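Local coordinates for protein beta-lactamase (Chitinophaga pinensis, PDB 6N36) that probably hydrolyses the beta-lactam ring of antibiotics, as a two-zinc enzyme of the metallo-beta-lactamase superfamily, at residues Tyr30-Tyr35 / Lys67-Lys72; Met39-Ile42 / Gly47-Leu50; Ile49-Gly54 / Phe167-Lys172; Arg137-His140 / Ser144-Leu147. All coordinates share one frame; numbering follows the deposited sequence. Where two conformers were deposited one is given.

Interaction 1: residues Tyr30-Tyr35 / Lys67-Lys72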
loop_
_atom_site.group_PDB
_atom_site.type_symbol
_atom_site.label_atom_id
_atom_site.label_comp_id
_atom_site.label_asym_id
_atom_site.label_seq_id
_atom_site.Cartn_x
_atom_site.Cartn_y
_atom_site.Cartn_z
ATOM N N TYR A 30 8.469 2.208 10.139
ATOM C CA TYR A 30 9.224 3.321 9.537
ATOM C C TYR A 30 8.610 3.645 8.168
ATOM O O TYR A 30 8.177 2.751 7.396
ATOM C CB TYR A 30 10.692 2.953 9.338
ATOM C CG TYR A 30 11.408 2.643 10.622
ATOM C CD1 TYR A 30 11.307 1.381 11.199
ATOM C CD2 TYR A 30 12.152 3.598 11.289
ATOM C CE1 TYR A 30 11.901 1.081 12.409
ATOM C CE2 TYR A 30 12.801 3.285 12.485
ATOM C CZ TYR A 30 12.641 2.031 13.066
ATOM O OH TYR A 30 13.276 1.674 14.249
ATOM N N TYR A 31 8.699 4.925 7.837
ATOM C CA TYR A 31 8.380 5.473 6.508
ATOM C C TYR A 31 9.673 5.508 5.698
ATOM O O TYR A 31 10.643 6.130 6.131
ATOM C CB TYR A 31 7.799 6.881 6.581
ATOM C CG TYR A 31 7.293 7.386 5.245
ATOM C CD1 TYR A 31 5.999 7.112 4.827
ATOM C CD2 TYR A 31 8.118 8.085 4.356
ATOM C CE1 TYR A 31 5.535 7.536 3.610
ATOM C CE2 TYR A 31 7.645 8.521 3.131
ATOM C CZ TYR A 31 6.334 8.291 2.773
ATOM O OH TYR A 31 5.835 8.674 1.560
ATOM N N ILE A 32 9.743 4.842 4.562
ATOM C CA ILE A 32 10.940 4.831 3.678
ATOM C C ILE A 32 10.556 5.165 2.226
ATOM O O ILE A 32 11.320 4.855 1.317
ATOM C CB ILE A 32 11.701 3.500 3.774
ATOM C CG1 ILE A 32 10.870 2.266 3.375
ATOM C CG2 ILE A 32 12.283 3.365 5.167
ATOM C CD1 ILE A 32 11.726 1.046 3.167
ATOM N N GLY A 33 9.411 5.790 2.036
ATOM C CA GLY A 33 8.886 6.086 0.708
ATOM C C GLY A 33 9.411 7.381 0.142
ATOM O O GLY A 33 10.388 7.930 0.619
ATOM N N THR A 34 8.709 7.861 -0.869
ATOM C CA THR A 34 9.058 9.130 -1.535
ATOM C C THR A 34 8.146 10.245 -1.022
ATOM O O THR A 34 7.374 10.066 -0.065
ATOM C CB THR A 34 8.987 8.936 -3.047
ATOM O OG1 THR A 34 7.647 8.586 -3.387
ATOM C CG2 THR A 34 9.971 7.912 -3.545
ATOM N N TYR A 35 8.267 11.434 -1.617
ATOM C CA TYR A 35 7.384 12.546 -1.190
ATOM C C TYR A 35 5.923 12.081 -1.243
ATOM O O TYR A 35 5.184 12.449 -0.349
ATOM C CB TYR A 35 7.654 13.804 -2.022
ATOM C CG TYR A 35 6.949 15.036 -1.507
ATOM C CD1 TYR A 35 7.530 15.819 -0.524
ATOM C CD2 TYR A 35 5.729 15.424 -2.014
ATOM C CE1 TYR A 35 6.882 16.944 -0.019
ATOM C CE2 TYR A 35 5.054 16.522 -1.508
ATOM C CZ TYR A 35 5.642 17.280 -0.511
ATOM O OH TYR A 35 4.993 18.370 0.004
ATOM N N LYS A 67 19.458 2.246 4.733
ATOM C CA LYS A 67 20.832 2.487 5.225
ATOM C C LYS A 67 20.786 3.705 6.157
ATOM O O LYS A 67 21.393 3.671 7.270
ATOM C CB LYS A 67 21.783 2.693 4.044
ATOM C CG LYS A 67 23.229 2.955 4.440
ATOM C CD LYS A 67 24.130 3.377 3.279
ATOM C CE LYS A 67 25.325 4.188 3.754
ATOM N NZ LYS A 67 26.083 4.860 2.662
ATOM N N THR A 68 20.142 4.810 5.737
ATOM C CA THR A 68 20.023 6.030 6.575
ATOM C C THR A 68 19.476 5.692 7.970
ATOM O O THR A 68 19.947 6.284 8.947
ATOM C CB THR A 68 19.149 7.103 5.912
ATOM O OG1 THR A 68 19.885 7.491 4.748
ATOM C CG2 THR A 68 18.820 8.249 6.834
ATOM N N LEU A 69 18.489 4.784 8.066
ATOM C CA LEU A 69 17.858 4.371 9.336
ATOM C C LEU A 69 18.713 3.337 10.101
ATOM O O LEU A 69 18.327 3.075 11.278
ATOM C CB LEU A 69 16.487 3.768 9.046
ATOM C CG LEU A 69 15.448 4.748 8.472
ATOM C CD1 LEU A 69 14.180 3.970 8.100
ATOM C CD2 LEU A 69 15.164 5.855 9.448
ATOM N N GLY A 70 19.707 2.725 9.456
ATOM C CA GLY A 70 20.624 1.738 10.037
ATOM C C GLY A 70 20.163 0.306 9.842
ATOM O O GLY A 70 20.666 -0.589 10.576
ATOM N N PHE A 71 19.343 0.045 8.815
ATOM C CA PHE A 71 18.890 -1.332 8.512
ATOM C C PHE A 71 19.449 -1.769 7.159
ATOM O O PHE A 71 19.738 -0.903 6.267
ATOM C CB PHE A 71 17.373 -1.420 8.482
ATOM C CG PHE A 71 16.728 -0.963 9.768
ATOM C CD1 PHE A 71 16.890 -1.742 10.908
ATOM C CD2 PHE A 71 16.006 0.210 9.852
ATOM C CE1 PHE A 71 16.321 -1.358 12.114
ATOM C CE2 PHE A 71 15.456 0.613 11.066
ATOM C CZ PHE A 71 15.611 -0.185 12.180
ATOM N N LYS A 72 19.606 -3.062 7.009
ATOM C CA LYS A 72 20.109 -3.679 5.766
ATOM C C LYS A 72 18.944 -4.119 4.885
ATOM O O LYS A 72 18.094 -4.902 5.312
ATOM C CB LYS A 72 21.028 -4.862 6.065
ATOM C CG LYS A 72 22.420 -4.477 6.530
ATOM C CD LYS A 72 23.493 -5.541 6.292
ATOM C CE LYS A 72 22.980 -6.960 6.236
ATOM N NZ LYS A 72 23.881 -7.885 6.970
#
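Y30 and L69 make the nearest backbone approach, their CA atoms 8.7 Å apart, so strand end 30-31 and the C-terminal end of helix 58-69 meet through side chains and share no hydrogen bond. The ring of Y30 carries most of the contact. F71 comes in over one face of it, edge first: the two rings form a T-shaped (edge-to-face) pair with centroids 5.1 Å apart and planes at 65°. F71 CE2 is the atom that presses down, 3.7 Å from Y30 CZ and displaced toward the rim of the tyrosine ring. The phenol returns the favour, since Y30 OH lies in the plane of the phenylalanine ring at its edge, 3.6 Å from F71 CZ. Nearer the backbone, L69 lies antiparallel to the tyrosine side chain, and L69 CD1 packs 3.8 Å from Y30 CD2. That same methyl also meets I32 CG2 at 3.5 Å. In L69, CG is anti to the carbonyl carbon (chi1 -66°) and CD1 reaches forward between Y30 and I32. G70 ends the helix with positive phi in a Schellman motif, its N bonded to K67 O, and the chain turn that follows brings F71 back alongside L69. H48 meets F71 in a second edge-to-face pair. Between these two segments the contact rests on dispersion and on weakly polar aromatic geometry alone, so the fit is one of shape, and a directed bond to the helix comes from H65, one turn back, whose ND1 pairs with I32 O.

Interaction 2: residues Met39-Ile42 / Gly47-Leu50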
loop_
_atom_site.group_PDB
_atom_site.type_symbol
_atom_site.label_atom_id
_atom_site.label_comp_id
_atom_site.label_asym_id
_atom_site.label_seq_id
_atom_site.Cartn_x
_atom_site.Cartn_y
_atom_site.Cartn_z
ATOM N N MET A 39 5.781 3.798 1.382
ATOM C CA MET A 39 6.529 2.522 1.439
ATOM C C MET A 39 6.864 2.387 2.900
ATOM O O MET A 39 7.356 3.348 3.482
ATOM C CB MET A 39 7.803 2.509 0.614
ATOM C CG MET A 39 7.530 2.846 -0.822
ATOM S SD MET A 39 9.015 3.107 -1.785
ATOM C CE MET A 39 8.401 4.430 -2.846
ATOM N N PHE A 40 6.467 1.272 3.486
ATOM C CA PHE A 40 6.482 1.113 4.940
ATOM C C PHE A 40 7.362 -0.075 5.295
ATOM O O PHE A 40 7.266 -1.135 4.672
ATOM C CB PHE A 40 5.061 0.950 5.444
ATOM C CG PHE A 40 4.164 2.060 4.948
ATOM C CD1 PHE A 40 4.169 3.284 5.582
ATOM C CD2 PHE A 40 3.352 1.870 3.847
ATOM C CE1 PHE A 40 3.337 4.303 5.139
ATOM C CE2 PHE A 40 2.530 2.894 3.412
ATOM C CZ PHE A 40 2.578 4.111 4.023
ATOM N N LEU A 41 8.208 0.121 6.291
ATOM C CA LEU A 41 9.164 -0.913 6.748
ATOM C C LEU A 41 8.811 -1.285 8.172
ATOM O O LEU A 41 8.726 -0.388 9.025
ATOM C CB LEU A 41 10.598 -0.373 6.680
ATOM C CG LEU A 41 11.668 -1.367 7.113
ATOM C CD1 LEU A 41 11.860 -2.457 6.095
ATOM C CD2 LEU A 41 12.951 -0.589 7.421
ATOM N N ILE A 42 8.564 -2.568 8.435
ATOM C CA ILE A 42 8.327 -3.083 9.801
ATOM C C ILE A 42 9.530 -3.954 10.138
ATOM O O ILE A 42 9.801 -4.920 9.436
ATOM C CB ILE A 42 7.041 -3.884 9.838
ATOM C CG1 ILE A 42 5.842 -3.023 9.470
ATOM C CG2 ILE A 42 6.884 -4.555 11.209
ATOM C CD1 ILE A 42 4.651 -3.822 9.202
ATOM N N GLY A 47 14.036 -10.293 10.836
ATOM C CA GLY A 47 13.980 -9.711 9.488
ATOM C C GLY A 47 12.808 -8.777 9.334
ATOM O O GLY A 47 12.002 -8.612 10.245
ATOM N N HIS A 48 12.682 -8.170 8.157
ATOM C CA HIS A 48 11.743 -7.051 8.004
ATOM C C HIS A 48 10.661 -7.366 6.978
ATOM O O HIS A 48 10.841 -8.219 6.118
ATOM C CB HIS A 48 12.514 -5.803 7.540
ATOM C CG HIS A 48 13.791 -5.564 8.277
ATOM N ND1 HIS A 48 13.868 -5.684 9.669
ATOM C CD2 HIS A 48 15.034 -5.244 7.842
ATOM C CE1 HIS A 48 15.099 -5.422 10.038
ATOM N NE2 HIS A 48 15.856 -5.126 8.938
ATOM N N ILE A 49 9.587 -6.624 7.116
ATOM C CA ILE A 49 8.434 -6.634 6.184
ATOM C C ILE A 49 8.487 -5.284 5.461
ATOM O O ILE A 49 8.515 -4.208 6.111
ATOM C CB ILE A 49 7.109 -6.876 6.895
ATOM C CG1 ILE A 49 7.128 -8.117 7.808
ATOM C CG2 ILE A 49 5.972 -6.911 5.874
ATOM C CD1 ILE A 49 7.311 -7.785 9.262
ATOM N N LEU A 50 8.363 -5.332 4.128
ATOM C CA LEU A 50 8.194 -4.104 3.288
ATOM C C LEU A 50 6.793 -4.092 2.705
ATOM O O LEU A 50 6.407 -5.092 2.085
ATOM C CB LEU A 50 9.211 -4.120 2.158
ATOM C CG LEU A 50 9.061 -2.956 1.169
ATOM C CD1 LEU A 50 9.426 -1.647 1.824
ATOM C CD2 LEU A 50 9.884 -3.240 -0.092
#
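I42 and I49 face each other as an antiparallel hydrogen-bonded pair: I42 N donates a hydrogen bond to I49 O at 2.8 Å, and I49 N donates one to I42 O at 2.9 Å, both bonds nearly straight. Their side chains lie on one face of the sheet and cross at a slant, I42 CG2 meeting I49 CD1 at 3.8 Å. I49 owes this to an unusual second torsion: chi2 of 101° is away from a staggered value and swings CD1 toward the partner strand. Beyond them, I152 of strand 150-156 touches both isoleucines. On the other face, L41 and L50 form the non-hydrogen-bonded pair, with CA atoms 4.8 Å apart. The two leucines share one shape, CG anti to the backbone N (chi1 -179° and 176°), but do not meet at their methyls. L41 CD1 instead reaches diagonally to H48 CB, 3.7 Å away, and L50 CD1 settles 3.6 Å from F40 O. M66 of helix 58-69 touches L41 and H48 on this face. The result is an antiparallel beta hairpin within the larger sheet of the metallo-beta-lactamase fold, with helix on one side and the second sheet on the other.

Interaction 3: residues Ile49-Gly54 / Phe167-Lys172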
loop_
_atom_site.group_PDB
_atom_site.type_symbol
_atom_site.label_atom_id
_atom_site.label_comp_id
_atom_site.label_asym_id
_atom_site.label_seq_id
_atom_site.Cartn_x
_atom_site.Cartn_y
_atom_site.Cartn_z
ATOM N N ILE A 49 9.587 -6.624 7.116
ATOM C CA ILE A 49 8.434 -6.634 6.184
ATOM C C ILE A 49 8.487 -5.284 5.461
ATOM O O ILE A 49 8.515 -4.208 6.111
ATOM C CB ILE A 49 7.109 -6.876 6.895
ATOM C CG1 ILE A 49 7.128 -8.117 7.808
ATOM C CG2 ILE A 49 5.972 -6.911 5.874
ATOM C CD1 ILE A 49 7.311 -7.785 9.262
ATOM N N LEU A 50 8.363 -5.332 4.128
ATOM C CA LEU A 50 8.194 -4.104 3.288
ATOM C C LEU A 50 6.793 -4.092 2.705
ATOM O O LEU A 50 6.407 -5.092 2.085
ATOM C CB LEU A 50 9.211 -4.120 2.158
ATOM C CG LEU A 50 9.061 -2.956 1.169
ATOM C CD1 LEU A 50 9.426 -1.647 1.824
ATOM C CD2 LEU A 50 9.884 -3.240 -0.092
ATOM N N ILE A 51 6.063 -2.999 2.928
ATOM C CA ILE A 51 4.766 -2.773 2.262
ATOM C C ILE A 51 4.977 -1.709 1.185
ATOM O O ILE A 51 5.202 -0.555 1.524
ATOM C CB ILE A 51 3.681 -2.358 3.264
ATOM C CG1 ILE A 51 3.522 -3.369 4.406
ATOM C CG2 ILE A 51 2.390 -2.158 2.491
ATOM C CD1 ILE A 51 2.594 -2.890 5.512
ATOM N N ASN A 52 4.853 -2.154 -0.059
ATOM C CA ASN A 52 4.921 -1.357 -1.308
ATOM C C ASN A 52 6.339 -0.994 -1.707
ATOM O O ASN A 52 7.233 -0.799 -0.863
ATOM C CB ASN A 52 4.100 -0.070 -1.265
ATOM C CG ASN A 52 2.606 -0.306 -1.223
ATOM O OD1 ASN A 52 2.125 -1.390 -1.585
ATOM N ND2 ASN A 52 1.863 0.703 -0.754
ATOM N N THR A 53 6.515 -0.881 -3.003
ATOM C CA THR A 53 7.613 -0.096 -3.635
ATOM C C THR A 53 7.025 1.185 -4.182
ATOM O O THR A 53 5.887 1.518 -3.901
ATOM C CB THR A 53 8.409 -0.901 -4.667
ATOM O OG1 THR A 53 7.616 -1.026 -5.857
ATOM C CG2 THR A 53 8.863 -2.259 -4.176
ATOM N N GLY A 54 7.832 1.959 -4.910
ATOM C CA GLY A 54 7.298 2.978 -5.803
ATOM C C GLY A 54 7.331 2.488 -7.239
ATOM O O GLY A 54 7.150 1.327 -7.513
ATOM N N PHE A 167 -3.731 -3.272 5.686
ATOM C CA PHE A 167 -3.010 -4.062 6.688
ATOM C C PHE A 167 -3.190 -3.400 8.050
ATOM O O PHE A 167 -3.073 -2.172 8.185
ATOM C CB PHE A 167 -1.519 -4.192 6.337
ATOM C CG PHE A 167 -1.292 -4.850 5.007
ATOM C CD1 PHE A 167 -1.418 -6.223 4.871
ATOM C CD2 PHE A 167 -0.961 -4.095 3.885
ATOM C CE1 PHE A 167 -1.238 -6.834 3.650
ATOM C CE2 PHE A 167 -0.776 -4.710 2.655
ATOM C CZ PHE A 167 -0.894 -6.077 2.531
ATOM N N LEU A 168 -3.523 -4.231 9.040
ATOM C CA LEU A 168 -3.686 -3.791 10.448
ATOM C C LEU A 168 -2.644 -4.539 11.272
ATOM O O LEU A 168 -2.495 -5.787 11.130
ATOM C CB LEU A 168 -5.079 -4.198 10.953
ATOM C CG LEU A 168 -6.270 -3.324 10.583
ATOM C CD1 LEU A 168 -7.551 -4.156 10.816
ATOM C CD2 LEU A 168 -6.359 -2.089 11.481
ATOM N N PHE A 169 -2.011 -3.828 12.184
ATOM C CA PHE A 169 -0.992 -4.446 13.065
ATOM C C PHE A 169 -0.744 -3.546 14.258
ATOM O O PHE A 169 -0.786 -2.299 14.186
ATOM C CB PHE A 169 0.332 -4.729 12.327
ATOM C CG PHE A 169 0.883 -3.570 11.530
ATOM C CD1 PHE A 169 0.401 -3.321 10.262
ATOM C CD2 PHE A 169 1.807 -2.701 12.054
ATOM C CE1 PHE A 169 0.877 -2.252 9.539
ATOM C CE2 PHE A 169 2.269 -1.609 11.339
ATOM C CZ PHE A 169 1.795 -1.387 10.079
ATOM N N ASP A 170 -0.355 -4.196 15.344
ATOM C CA ASP A 170 0.075 -3.509 16.583
ATOM C C ASP A 170 1.586 -3.275 16.561
ATOM O O ASP A 170 2.352 -4.202 16.175
ATOM C CB ASP A 170 -0.295 -4.330 17.819
ATOM C CG ASP A 170 -1.794 -4.399 18.065
ATOM O OD1 ASP A 170 -2.568 -3.606 17.454
ATOM O OD2 ASP A 170 -2.202 -5.257 18.897
ATOM N N VAL A 171 1.992 -2.068 16.942
ATOM C CA VAL A 171 3.419 -1.747 17.218
ATOM C C VAL A 171 3.524 -1.264 18.676
ATOM O O VAL A 171 2.628 -0.570 19.171
ATOM C CB VAL A 171 4.027 -0.720 16.247
ATOM C CG1 VAL A 171 3.919 -1.224 14.819
ATOM C CG2 VAL A 171 3.393 0.653 16.361
ATOM N N LYS A 172 4.640 -1.585 19.285
ATOM C CA LYS A 172 4.941 -1.237 20.706
ATOM C C LYS A 172 6.123 -0.273 20.733
ATOM O O LYS A 172 7.114 -0.564 20.050
ATOM C CB LYS A 172 5.347 -2.512 21.437
ATOM C CG LYS A 172 4.257 -3.558 21.605
ATOM C CD LYS A 172 4.790 -4.809 22.273
ATOM C CE LYS A 172 3.707 -5.752 22.747
ATOM N NZ LYS A 172 4.297 -7.079 23.028
#
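F167 opens the contact, meeting I51 from across the interior; the CA atoms of the two are 9.0 Å apart, so only side chains span the distance. With CG anti to its carbonyl carbon (chi1 -59°), the F167 ring is directed at I51, and the two side chains run past each other in opposite senses. I51 offers both its branches: CG2 lies 4.1 Å from F167 CE2, and CD1 lies 4.1 Å from F167 CD2. The approach is oblique, so neither branch sits squarely on the ring. L80 of strand 76-80 touches F167 and I51 alike and fills in beside them. L168 comes next and turns to the other side of strand 165-172, where it packs on L181. F169 faces inward again. Its chi1 of 49° sets CG between the backbone N and the carbonyl carbon, and its CE1 comes within 4.4 Å of I51 CD1, a looser touch than that of F167. Once more the methyl meets the ring obliquely. After this D170 faces away and forms a salt bridge with K179 on the neighbouring strand, while V171 is again on the inner side and sets CG1 in the plane of the F169 ring, at its edge. K172 completes the segment at the surface, lying against T177. One aliphatic residue thus bridges two aromatic ones that belong to the opposing sheet. All three are buried and no hydrogen bond crosses, so the two sheets are held together here by hydrophobic burial, with charge kept to the outer side of strand 165-172.

Interaction 4: residues Arg137-His140 / Ser144-Leu147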
loop_
_atom_site.group_PDB
_atom_site.type_symbol
_atom_site.label_atom_id
_atom_site.label_comp_id
_atom_site.label_asym_id
_atom_site.label_seq_id
_atom_site.Cartn_x
_atom_site.Cartn_y
_atom_site.Cartn_z
ATOM N N ARG A 137 3.060 -16.806 -1.274
ATOM C CA ARG A 137 1.876 -17.103 -0.441
ATOM C C ARG A 137 0.715 -16.286 -0.986
ATOM O O ARG A 137 0.924 -15.098 -1.323
ATOM C CB ARG A 137 2.117 -16.809 1.039
ATOM C CG ARG A 137 0.937 -17.119 1.941
ATOM C CD ARG A 137 1.253 -16.971 3.427
ATOM N NE ARG A 137 0.019 -16.970 4.189
ATOM C CZ ARG A 137 -0.169 -16.403 5.377
ATOM N NH1 ARG A 137 0.822 -15.821 6.021
ATOM N NH2 ARG A 137 -1.369 -16.416 5.927
ATOM N N LEU A 138 -0.431 -16.946 -1.147
ATOM C CA LEU A 138 -1.674 -16.274 -1.577
ATOM C C LEU A 138 -2.471 -15.976 -0.315
ATOM O O LEU A 138 -2.730 -16.926 0.482
ATOM C CB LEU A 138 -2.443 -17.206 -2.528
ATOM C CG LEU A 138 -1.754 -17.559 -3.843
ATOM C CD1 LEU A 138 -2.547 -18.625 -4.594
ATOM C CD2 LEU A 138 -1.555 -16.334 -4.717
ATOM N N LEU A 139 -2.888 -14.733 -0.142
ATOM C CA LEU A 139 -3.558 -14.263 1.087
ATOM C C LEU A 139 -5.064 -14.132 0.842
ATOM O O LEU A 139 -5.466 -13.725 -0.275
ATOM C CB LEU A 139 -2.980 -12.893 1.461
ATOM C CG LEU A 139 -1.495 -12.849 1.783
ATOM C CD1 LEU A 139 -1.029 -11.388 1.849
ATOM C CD2 LEU A 139 -1.203 -13.621 3.072
ATOM N N HIS A 140 -5.849 -14.392 1.895
ATOM C CA HIS A 140 -7.316 -14.217 1.962
ATOM C C HIS A 140 -7.705 -13.200 3.026
ATOM O O HIS A 140 -6.914 -12.886 3.901
ATOM C CB HIS A 140 -7.988 -15.581 2.231
ATOM C CG HIS A 140 -7.570 -16.595 1.228
ATOM N ND1 HIS A 140 -6.475 -17.413 1.424
ATOM C CD2 HIS A 140 -7.993 -16.824 -0.028
ATOM C CE1 HIS A 140 -6.297 -18.170 0.357
ATOM N NE2 HIS A 140 -7.213 -17.831 -0.548
ATOM N N SER A 144 -3.310 -13.739 8.563
ATOM C CA SER A 144 -2.226 -13.126 9.370
ATOM C C SER A 144 -0.865 -13.457 8.750
ATOM O O SER A 144 -0.650 -14.586 8.272
ATOM C CB SER A 144 -2.327 -13.568 10.790
ATOM O OG SER A 144 -1.928 -14.906 10.857
ATOM N N ILE A 145 0.034 -12.466 8.769
ATOM C CA ILE A 145 1.438 -12.546 8.330
ATOM C C ILE A 145 2.232 -12.312 9.619
ATOM O O ILE A 145 2.037 -11.241 10.280
ATOM C CB ILE A 145 1.727 -11.500 7.238
ATOM C CG1 ILE A 145 0.765 -11.684 6.060
ATOM C CG2 ILE A 145 3.174 -11.559 6.789
ATOM C CD1 ILE A 145 0.018 -10.434 5.678
ATOM N N GLN A 146 2.997 -13.311 9.994
ATOM C CA GLN A 146 3.753 -13.302 11.268
ATOM C C GLN A 146 5.245 -13.392 10.994
ATOM O O GLN A 146 5.685 -14.271 10.262
ATOM C CB GLN A 146 3.264 -14.445 12.159
ATOM C CG GLN A 146 1.816 -14.262 12.547
ATOM C CD GLN A 146 1.342 -15.444 13.347
ATOM O OE1 GLN A 146 0.704 -16.342 12.813
ATOM N NE2 GLN A 146 1.718 -15.467 14.609
ATOM N N LEU A 147 6.013 -12.594 11.716
ATOM C CA LEU A 147 7.495 -12.615 11.647
ATOM C C LEU A 147 8.045 -11.927 12.890
ATOM O O LEU A 147 7.647 -10.779 13.169
ATOM C CB LEU A 147 7.966 -11.859 10.394
ATOM C CG LEU A 147 9.468 -11.882 10.170
ATOM C CD1 LEU A 147 10.011 -13.271 9.964
ATOM C CD2 LEU A 147 9.872 -10.949 9.026
#
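R137 stretches across to S144 and takes hold of its carbonyl with the end of the guanidinium. NH1 and NH2 both donate to the one atom, S144 O, at 3.0 Å and 3.1 Å, two bonds converging end-on on a single acceptor. The oxygen lies in the guanidinium plane, yet both nitrogens reach it from the same face of the carbonyl plane, and each bond is bent, with N-H...O angles of 149° and 143°. The chain of R137 is extended all the way, CG anti to the backbone N (chi1 -179°), which gives it the length to bridge two strands whose axes stay 9.7 Å apart. D143 adds a long, weak ion pair to NH2. Under the guanidinium lies L139: its CD2 sits 3.7 Å from the plane, over the centre, and supports the flat group from below. I145 completes the set. It meets L139 roughly at a right angle, with CG1 4.1 Å from L139 CD2, and CD1 likewise at the other methyl, L139 CD1. Further in, M104 touches R137, L139 and I145 together. The polar bond thus lies above a small apolar layer, and that layer continues into the core. Strand 137-139 is one of the two outermost strands of the seven-stranded sheet, and strand 144-147 is an edge of the five-stranded one. This is therefore a place where the chain passes from one sheet to the other, as it does between the halves of the alpha-beta/beta-alpha sandwich of metallo-beta-lactamases.

Overall arrangement
Interactions 1, 2 and 3 follow one another across the seven-stranded sheet. Strand 29-31 bonds to strand 40-42 (Y30 N to L41 O, 2.8 Å), and F40 O in turn takes I51 N at 2.8 Å. Interactions 2 and 3 share I49 and L50, with centres 6 Å apart. Interaction 4 joins the same pair of sheets as interaction 3, the two meeting where I49 CD1 lies 4.1 Å from L147 CD2; interaction 1 is about 11 Å from interaction 4 at the nearest atoms. A zinc ion lies about 11 Å from the F40 side chain, and one about 12 Å from that of I51. Just beyond I51, N52 bonds to T81 and T82, next to zinc ligand H83.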